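Local coordinates for protein pyocin-S2 (Pseudomonas aeruginosa, PDB 4QKO) that kills sensitive bacterial cells by breaking down their chromosomal DNA through its C-terminal metal-binding HNH nuclease domain, held here in complex with the immunity protein, at residues 77-86 with 93-101; 15-23 with 64-72. All blocks are in the same frame, centred on the assembly; numbering follows the deposited sequence.

In the fold
Both contacts belong to the single C-terminal DNase domain and follow one another along the chain: both segments of contact 2 precede those of contact 1. Contact 2 joins the loop between strands 8-9 and 31-32 to the connection from helix 49-62 to helix 72-78; contact 1 starts at the end of helix 72-78 and pairs the chain after it with the approach to strand 99-102. Their centres lie about 15 Å apart, yet they touch, with F70 against M78 and P84, and L22 against I98. Helix 49-62 packs on both. Contact 1 leads to the metal-binding H101 and faces the immunity protein, which contact 2 reaches through N71 and P72, where helix 72-78 begins.

Contact 1 (77-86 with 93-101); sequences VMRDGGAPYV and GGRIKIEIH. With MG (magnesium ion), chain O.
K97 lies across the ring of Y85, its CE over one face at 3.6 Å from the ring centroid, a CH-pi contact, while NZ sits off-centre as a cation-pi partner. CG leaves beside the backbone N and the chain runs extended until it bends at chi4 (-127°), which brings NZ to A83 O at 2.9 Å, in the carbonyl plane. E31 of the immunity protein forms a salt bridge to the same ammonium, and Y85 OH bonds to H34 of that chain. I96 puts CG1 between its backbone N and carbonyl carbon (chi1 64°), laying CD1 in plane at the ring edge, 3.4 Å from Y85 CE2. Beside this pair the backbones form a single bridge: I98 N lies 3.0 Å from P84 O, almost in line with its C=O bond, whereas V86 N reaches I96 O at 2.9 Å, tilted 30° from the carbonyl plane. I98 CD1 meets V86 CG1 at 3.5 Å. Beyond, R95 grips E99 side-on: NE meets OE2 and NH2 meets OE1, each oxygen using its syn lone pair. Strand 99-102 carries H101, whose ND1 binds magnesium at 2.2 Å, joining H126 of helix 123-130 in the metal site of the HNH (His-Me finger) nuclease fold.

Contact 2 (15-23 with 64-72); sequences QPVSGNWLG and PELSKQFNP
The Q69 amide inserts against the backbone of S18 to W21 and bonds with both its ends. NE2 donates to S18 O at 2.9 Å, on a lone pair in the carbonyl plane, and OE1 accepts from W21 N at 2.7 Å, with the donor tilted 22° from the amide carbonyl plane. A water also donates to OE1 and accepts from L22 N, so two successive backbone N-H groups are tied to one oxygen, one directly and one through water. The Q69 chain is extended beyond CG (chi2 -178°), which carries the amide across to the other loop. Next to it the contact turns apolar: L66 CD2 lies 3.9 Å from W21 CE3, and L22 CD1 meets the edge of the F70 ring at CZ, 3.6 Å away. L22 CD2 covers the centre of one face of the W21 indole, whose NE1 bonds to P32 O. Further out, S18 OG accepts from N20 N in an ST turn within the loop that Q69 meets, and Q69 N bonds back to L66 O. Helix 49-62 packs on W21 through F56, W57 and V60. The amide thus satisfies S18 O and W21 N, joining the two segments by side chain to main chain bonds, while W21, L66, L22 and F70 add hydrophobic contact beside them.

Contact 1 (77-86 with 93-101)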
loop_
_atom_site.group_PDB
_atom_site.type_symbol
_atom_site.label_atom_id
_atom_site.label_comp_id
_atom_site.label_asym_id
_atom_site.label_seq_id
_atom_site.Cartn_x
_atom_site.Cartn_y
_atom_site.Cartn_z
ATOM N N VAL B 77 -1.938 -0.084 -7.513
ATOM C CA VAL B 77 -1.874 -1.267 -6.683
ATOM C C VAL B 77 -3.300 -1.643 -6.219
ATOM O O VAL B 77 -3.678 -2.823 -6.291
ATOM C CB VAL B 77 -0.935 -1.025 -5.468
ATOM C CG1 VAL B 77 -1.160 -2.070 -4.401
ATOM C CG2 VAL B 77 0.514 -1.036 -5.945
ATOM N N MET B 78 -4.090 -0.645 -5.832
ATOM C CA MET B 78 -5.368 -0.902 -5.203
ATOM C C MET B 78 -6.419 -1.391 -6.209
ATOM O O MET B 78 -7.270 -2.233 -5.883
ATOM C CB MET B 78 -5.844 0.364 -4.481
ATOM C CG MET B 78 -5.033 0.638 -3.216
ATOM S SD MET B 78 -4.955 2.420 -2.872
ATOM C CE MET B 78 -6.574 2.458 -2.228
ATOM N N ARG B 79 -6.317 -0.881 -7.432
ATOM C CA ARG B 79 -7.223 -1.313 -8.511
ATOM C C ARG B 79 -7.102 -2.754 -8.798
ATOM O O ARG B 79 -8.060 -3.338 -9.322
ATOM C CB ARG B 79 -6.871 -0.623 -9.815
ATOM C CG ARG B 79 -7.490 0.697 -9.892
ATOM C CD ARG B 79 -7.092 1.340 -11.212
ATOM N NE ARG B 79 -7.297 2.756 -10.981
ATOM C CZ ARG B 79 -6.385 3.714 -11.049
ATOM N NH1 ARG B 79 -5.125 3.470 -11.435
ATOM N NH2 ARG B 79 -6.774 4.947 -10.750
ATOM N N ASP B 80 -5.947 -3.322 -8.452
ATOM C CA ASP B 80 -5.588 -4.719 -8.715
ATOM C C ASP B 80 -5.903 -5.598 -7.488
ATOM O O ASP B 80 -5.586 -6.809 -7.466
ATOM C CB ASP B 80 -4.078 -4.733 -9.062
ATOM C CG ASP B 80 -3.532 -6.111 -9.532
ATOM O OD1 ASP B 80 -4.153 -6.767 -10.419
ATOM O OD2 ASP B 80 -2.405 -6.498 -9.063
ATOM N N GLY B 81 -6.504 -4.991 -6.465
ATOM C CA GLY B 81 -6.835 -5.699 -5.253
ATOM C C GLY B 81 -5.795 -5.622 -4.167
ATOM O O GLY B 81 -5.946 -6.240 -3.128
ATOM N N GLY B 82 -4.723 -4.866 -4.386
ATOM C CA GLY B 82 -3.657 -4.873 -3.357
ATOM C C GLY B 82 -3.884 -3.720 -2.372
ATOM O O GLY B 82 -4.437 -2.733 -2.735
ATOM N N ALA B 83 -3.497 -3.900 -1.116
ATOM C CA ALA B 83 -3.508 -2.837 -0.128
ATOM C C ALA B 83 -2.425 -1.832 -0.470
ATOM O O ALA B 83 -1.367 -2.201 -0.933
ATOM C CB ALA B 83 -3.217 -3.398 1.264
ATOM N N PRO B 84 -2.616 -0.573 -0.062
ATOM C CA PRO B 84 -1.600 0.405 -0.279
ATOM C C PRO B 84 -0.421 0.181 0.624
ATOM O O PRO B 84 -0.542 -0.343 1.743
ATOM C CB PRO B 84 -2.268 1.716 0.081
ATOM C CG PRO B 84 -3.437 1.346 0.944
ATOM C CD PRO B 84 -3.813 -0.043 0.605
ATOM N N TYR B 85 0.714 0.656 0.140
ATOM C CA TYR B 85 1.909 0.754 0.990
ATOM C C TYR B 85 1.771 1.895 2.025
ATOM O O TYR B 85 1.158 2.940 1.736
ATOM C CB TYR B 85 3.190 1.005 0.122
ATOM C CG TYR B 85 3.560 -0.190 -0.752
ATOM C CD1 TYR B 85 2.954 -0.366 -2.022
ATOM C CD2 TYR B 85 4.407 -1.128 -0.331
ATOM C CE1 TYR B 85 3.279 -1.440 -2.830
ATOM C CE2 TYR B 85 4.775 -2.189 -1.125
ATOM C CZ TYR B 85 4.178 -2.367 -2.372
ATOM O OH TYR B 85 4.499 -3.455 -3.180
ATOM N N VAL B 86 2.226 1.653 3.271
ATOM C CA VAL B 86 2.267 2.715 4.262
ATOM C C VAL B 86 3.529 3.574 4.117
ATOM O O VAL B 86 4.489 3.273 3.385
ATOM C CB VAL B 86 2.107 2.224 5.719
ATOM C CG1 VAL B 86 0.813 1.433 5.825
ATOM C CG2 VAL B 86 3.289 1.339 6.121
ATOM N N GLY B 93 9.366 -3.522 9.827
ATOM C CA GLY B 93 10.203 -4.540 9.236
ATOM C C GLY B 93 9.716 -4.943 7.874
ATOM O O GLY B 93 9.698 -4.097 6.942
ATOM N N GLY B 94 9.276 -6.218 7.813
ATOM C CA GLY B 94 8.790 -6.863 6.601
ATOM C C GLY B 94 7.372 -6.523 6.237
ATOM O O GLY B 94 6.915 -6.841 5.131
ATOM N N ARG B 95 6.676 -5.836 7.139
ATOM C CA ARG B 95 5.287 -5.429 6.892
ATOM C C ARG B 95 5.176 -3.961 6.474
ATOM O O ARG B 95 5.534 -3.099 7.265
ATOM C CB ARG B 95 4.462 -5.699 8.150
ATOM C CG ARG B 95 4.411 -7.206 8.438
ATOM C CD ARG B 95 4.224 -7.504 9.935
ATOM N NE ARG B 95 2.916 -7.101 10.391
ATOM C CZ ARG B 95 2.543 -7.078 11.660
ATOM N NH1 ARG B 95 3.393 -7.435 12.628
ATOM N NH2 ARG B 95 1.323 -6.707 11.965
ATOM N N ILE B 96 4.828 -3.737 5.195
ATOM C CA ILE B 96 4.898 -2.460 4.580
ATOM C C ILE B 96 3.547 -1.990 3.981
ATOM O O ILE B 96 3.506 -0.973 3.383
ATOM C CB ILE B 96 6.102 -2.373 3.552
ATOM C CG1 ILE B 96 5.925 -3.335 2.384
ATOM C CG2 ILE B 96 7.405 -2.745 4.276
ATOM C CD1 ILE B 96 6.941 -3.126 1.280
ATOM N N LYS B 97 2.460 -2.713 4.238
ATOM C CA LYS B 97 1.133 -2.404 3.699
ATOM C C LYS B 97 0.106 -2.252 4.821
ATOM O O LYS B 97 0.296 -2.774 5.935
ATOM C CB LYS B 97 0.698 -3.485 2.718
ATOM C CG LYS B 97 1.335 -3.200 1.398
ATOM C CD LYS B 97 1.194 -4.348 0.485
ATOM C CE LYS B 97 1.539 -3.928 -0.930
ATOM N NZ LYS B 97 0.405 -4.307 -1.794
ATOM N N ILE B 98 -0.920 -1.470 4.550
ATOM C CA ILE B 98 -2.068 -1.368 5.415
ATOM C C ILE B 98 -2.661 -2.781 5.641
ATOM O O ILE B 98 -2.844 -3.620 4.676
ATOM C CB ILE B 98 -3.148 -0.460 4.835
ATOM C CG1 ILE B 98 -2.772 1.058 4.815
ATOM C CG2 ILE B 98 -4.433 -0.598 5.590
ATOM C CD1 ILE B 98 -2.696 1.736 6.185
ATOM N N GLU B 99 -2.992 -3.038 6.901
ATOM C CA GLU B 99 -3.601 -4.300 7.320
ATOM C C GLU B 99 -4.998 -4.083 7.884
ATOM O O GLU B 99 -5.267 -3.103 8.517
ATOM C CB GLU B 99 -2.720 -5.035 8.358
ATOM C CG GLU B 99 -1.325 -5.367 7.806
ATOM C CD GLU B 99 -0.281 -5.803 8.872
ATOM O OE1 GLU B 99 -0.619 -5.858 10.075
ATOM O OE2 GLU B 99 0.897 -6.074 8.510
ATOM N N ILE B 100 -5.884 -5.060 7.688
ATOM C CA ILE B 100 -7.228 -5.044 8.271
ATOM C C ILE B 100 -7.283 -6.028 9.432
ATOM O O ILE B 100 -6.971 -7.215 9.222
ATOM C CB ILE B 100 -8.238 -5.412 7.182
ATOM C CG1 ILE B 100 -8.263 -4.278 6.174
ATOM C CG2 ILE B 100 -9.646 -5.571 7.730
ATOM C CD1 ILE B 100 -9.060 -4.552 4.928
ATOM N N HIS B 101 -7.600 -5.499 10.628
ATOM C CA HIS B 101 -7.595 -6.191 11.970
ATOM C C HIS B 101 -9.062 -6.264 12.426
ATOM O O HIS B 101 -9.856 -5.369 12.093
ATOM C CB HIS B 101 -6.694 -5.353 12.944
ATOM C CG HIS B 101 -7.036 -5.347 14.442
ATOM N ND1 HIS B 101 -6.339 -6.092 15.387
ATOM C CD2 HIS B 101 -7.861 -4.543 15.168
ATOM C CE1 HIS B 101 -6.796 -5.821 16.601
ATOM N NE2 HIS B 101 -7.714 -4.877 16.497
HETATM MG MG MG O . -5.215 -7.671 14.368
HETATM O O HOH W 1 -6.719 -8.999 13.682
#

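Contact 2 (15-23 with 64-72)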
loop_
_atom_site.group_PDB
_atom_site.type_symbol
_atom_site.label_atom_id
_atom_site.label_comp_id
_atom_site.label_asym_id
_atom_site.label_seq_id
_atom_site.Cartn_x
_atom_site.Cartn_y
_atom_site.Cartn_z
ATOM N N GLN B 15 -18.372 3.855 9.111
ATOM C CA GLN B 15 -18.503 5.152 9.685
ATOM C C GLN B 15 -18.195 6.197 8.639
ATOM O O GLN B 15 -17.434 5.927 7.741
ATOM C CB GLN B 15 -17.492 5.295 10.808
ATOM C CG GLN B 15 -17.749 4.416 12.010
ATOM C CD GLN B 15 -19.004 4.811 12.731
ATOM O OE1 GLN B 15 -19.922 3.997 12.913
ATOM N NE2 GLN B 15 -19.098 6.072 13.092
ATOM N N PRO B 16 -18.784 7.377 8.734
ATOM C CA PRO B 16 -18.404 8.512 7.879
ATOM C C PRO B 16 -16.966 8.920 8.171
ATOM O O PRO B 16 -16.589 9.033 9.331
ATOM C CB PRO B 16 -19.384 9.629 8.291
ATOM C CG PRO B 16 -19.808 9.284 9.665
ATOM C CD PRO B 16 -19.765 7.768 9.797
ATOM N N VAL B 17 -16.191 9.177 7.139
ATOM C CA VAL B 17 -14.824 9.560 7.329
ATOM C C VAL B 17 -14.475 10.849 6.636
ATOM O O VAL B 17 -15.220 11.376 5.814
ATOM C CB VAL B 17 -13.835 8.473 6.863
ATOM C CG1 VAL B 17 -14.108 7.192 7.624
ATOM C CG2 VAL B 17 -13.895 8.268 5.372
ATOM N N SER B 18 -13.308 11.330 7.003
ATOM C CA SER B 18 -12.784 12.605 6.563
ATOM C C SER B 18 -11.995 12.578 5.248
ATOM O O SER B 18 -11.834 11.526 4.563
ATOM C CB SER B 18 -11.837 13.130 7.685
ATOM O OG SER B 18 -10.636 12.332 7.800
ATOM N N GLY B 19 -11.422 13.743 4.941
ATOM C CA GLY B 19 -10.480 13.834 3.821
ATOM C C GLY B 19 -9.113 13.161 4.027
ATOM O O GLY B 19 -8.303 13.142 3.099
ATOM N N ASN B 20 -8.801 12.659 5.212
ATOM C CA ASN B 20 -7.543 11.907 5.373
ATOM C C ASN B 20 -7.828 10.616 6.143
ATOM O O ASN B 20 -7.433 10.429 7.310
ATOM C CB ASN B 20 -6.546 12.801 6.101
ATOM C CG ASN B 20 -5.223 12.130 6.346
ATOM O OD1 ASN B 20 -4.854 11.212 5.634
ATOM N ND2 ASN B 20 -4.512 12.569 7.390
ATOM N N TRP B 21 -8.588 9.706 5.517
ATOM C CA TRP B 21 -9.042 8.500 6.183
ATOM C C TRP B 21 -7.976 7.713 6.896
ATOM O O TRP B 21 -8.092 7.410 8.109
ATOM C CB TRP B 21 -9.815 7.652 5.162
ATOM C CG TRP B 21 -10.125 6.274 5.540
ATOM C CD1 TRP B 21 -10.699 5.857 6.691
ATOM C CD2 TRP B 21 -9.902 5.107 4.746
ATOM N NE1 TRP B 21 -10.798 4.503 6.686
ATOM C CE2 TRP B 21 -10.335 4.006 5.510
ATOM C CE3 TRP B 21 -9.367 4.880 3.455
ATOM C CZ2 TRP B 21 -10.247 2.678 5.050
ATOM C CZ3 TRP B 21 -9.323 3.575 2.985
ATOM C CH2 TRP B 21 -9.743 2.488 3.770
ATOM N N LEU B 22 -6.924 7.390 6.171
ATOM C CA LEU B 22 -5.844 6.540 6.665
ATOM C C LEU B 22 -4.876 7.244 7.625
ATOM O O LEU B 22 -4.082 6.581 8.284
ATOM C CB LEU B 22 -5.087 5.821 5.531
ATOM C CG LEU B 22 -5.981 4.773 4.847
ATOM C CD1 LEU B 22 -5.204 4.007 3.813
ATOM C CD2 LEU B 22 -6.720 3.793 5.755
ATOM N N GLY B 23 -5.055 8.524 7.809
ATOM C CA GLY B 23 -4.361 9.250 8.925
ATOM C C GLY B 23 -4.683 8.597 10.259
ATOM O O GLY B 23 -3.812 8.527 11.142
ATOM N N PRO B 64 -15.303 7.660 -5.609
ATOM C CA PRO B 64 -14.947 9.034 -5.998
ATOM C C PRO B 64 -14.320 9.871 -4.892
ATOM O O PRO B 64 -13.446 10.680 -5.182
ATOM C CB PRO B 64 -16.285 9.659 -6.478
ATOM C CG PRO B 64 -17.172 8.511 -6.749
ATOM C CD PRO B 64 -16.655 7.265 -6.074
ATOM N N GLU B 65 -14.727 9.702 -3.653
ATOM C CA GLU B 65 -14.143 10.537 -2.604
ATOM C C GLU B 65 -12.808 10.016 -2.061
ATOM O O GLU B 65 -11.811 10.781 -1.932
ATOM C CB GLU B 65 -15.165 10.816 -1.490
ATOM C CG GLU B 65 -16.279 11.785 -1.928
ATOM C CD GLU B 65 -15.728 13.116 -2.495
ATOM O OE1 GLU B 65 -14.815 13.750 -1.878
ATOM O OE2 GLU B 65 -16.200 13.538 -3.585
ATOM N N LEU B 66 -12.772 8.748 -1.690
ATOM C CA LEU B 66 -11.573 8.158 -1.116
ATOM C C LEU B 66 -10.459 8.067 -2.111
ATOM O O LEU B 66 -9.317 8.198 -1.742
ATOM C CB LEU B 66 -11.874 6.746 -0.614
ATOM C CG LEU B 66 -12.834 6.674 0.566
ATOM C CD1 LEU B 66 -13.408 5.262 0.749
ATOM C CD2 LEU B 66 -12.111 7.174 1.833
ATOM N N SER B 67 -10.748 7.840 -3.382
ATOM C CA SER B 67 -9.636 7.713 -4.344
ATOM C C SER B 67 -8.831 8.993 -4.506
ATOM O O SER B 67 -7.679 8.918 -4.842
ATOM C CB SER B 67 -10.142 7.219 -5.718
ATOM O OG SER B 67 -10.931 8.213 -6.286
ATOM N N LYS B 68 -9.389 10.133 -4.167
ATOM C CA LYS B 68 -8.608 11.385 -4.138
ATOM C C LYS B 68 -7.468 11.422 -3.093
ATOM O O LYS B 68 -6.550 12.259 -3.195
ATOM C CB LYS B 68 -9.541 12.610 -3.926
ATOM C CG LYS B 68 -10.701 12.604 -4.900
ATOM C CD LYS B 68 -11.451 13.908 -5.045
ATOM C CE LYS B 68 -12.195 14.322 -3.791
ATOM N NZ LYS B 68 -13.363 15.202 -4.126
ATOM N N GLN B 69 -7.492 10.511 -2.116
ATOM C CA GLN B 69 -6.539 10.507 -1.030
ATOM C C GLN B 69 -5.341 9.643 -1.324
ATOM O O GLN B 69 -4.521 9.400 -0.418
ATOM C CB GLN B 69 -7.210 10.045 0.284
ATOM C CG GLN B 69 -8.492 10.847 0.602
ATOM C CD GLN B 69 -9.177 10.472 1.930
ATOM O OE1 GLN B 69 -8.620 9.829 2.776
ATOM N NE2 GLN B 69 -10.371 10.939 2.105
ATOM N N PHE B 70 -5.295 9.075 -2.527
ATOM C CA PHE B 70 -4.244 8.145 -2.920
ATOM C C PHE B 70 -3.601 8.601 -4.193
ATOM O O PHE B 70 -4.297 9.028 -5.094
ATOM C CB PHE B 70 -4.784 6.701 -3.106
ATOM C CG PHE B 70 -5.320 6.130 -1.828
ATOM C CD1 PHE B 70 -4.535 5.467 -0.989
ATOM C CD2 PHE B 70 -6.680 6.310 -1.474
ATOM C CE1 PHE B 70 -5.031 4.966 0.237
ATOM C CE2 PHE B 70 -7.161 5.861 -0.274
ATOM C CZ PHE B 70 -6.344 5.165 0.586
ATOM N N ASN B 71 -2.274 8.472 -4.287
ATOM C CA ASN B 71 -1.628 8.893 -5.488
ATOM C C ASN B 71 -1.721 7.849 -6.578
ATOM O O ASN B 71 -2.178 6.741 -6.347
ATOM C CB ASN B 71 -0.168 9.348 -5.211
ATOM C CG ASN B 71 0.837 8.231 -5.289
ATOM O OD1 ASN B 71 0.554 7.130 -4.908
ATOM N ND2 ASN B 71 2.057 8.538 -5.789
ATOM N N PRO B 72 -1.281 8.208 -7.803
ATOM C CA PRO B 72 -1.487 7.256 -8.905
ATOM C C PRO B 72 -0.766 5.958 -8.684
ATOM O O PRO B 72 -1.257 4.923 -9.081
ATOM C CB PRO B 72 -0.949 8.007 -10.143
ATOM C CG PRO B 72 -1.129 9.461 -9.775
ATOM C CD PRO B 72 -1.013 9.572 -8.284
HETATM O O HOH W 2 -6.711 7.959 3.152
#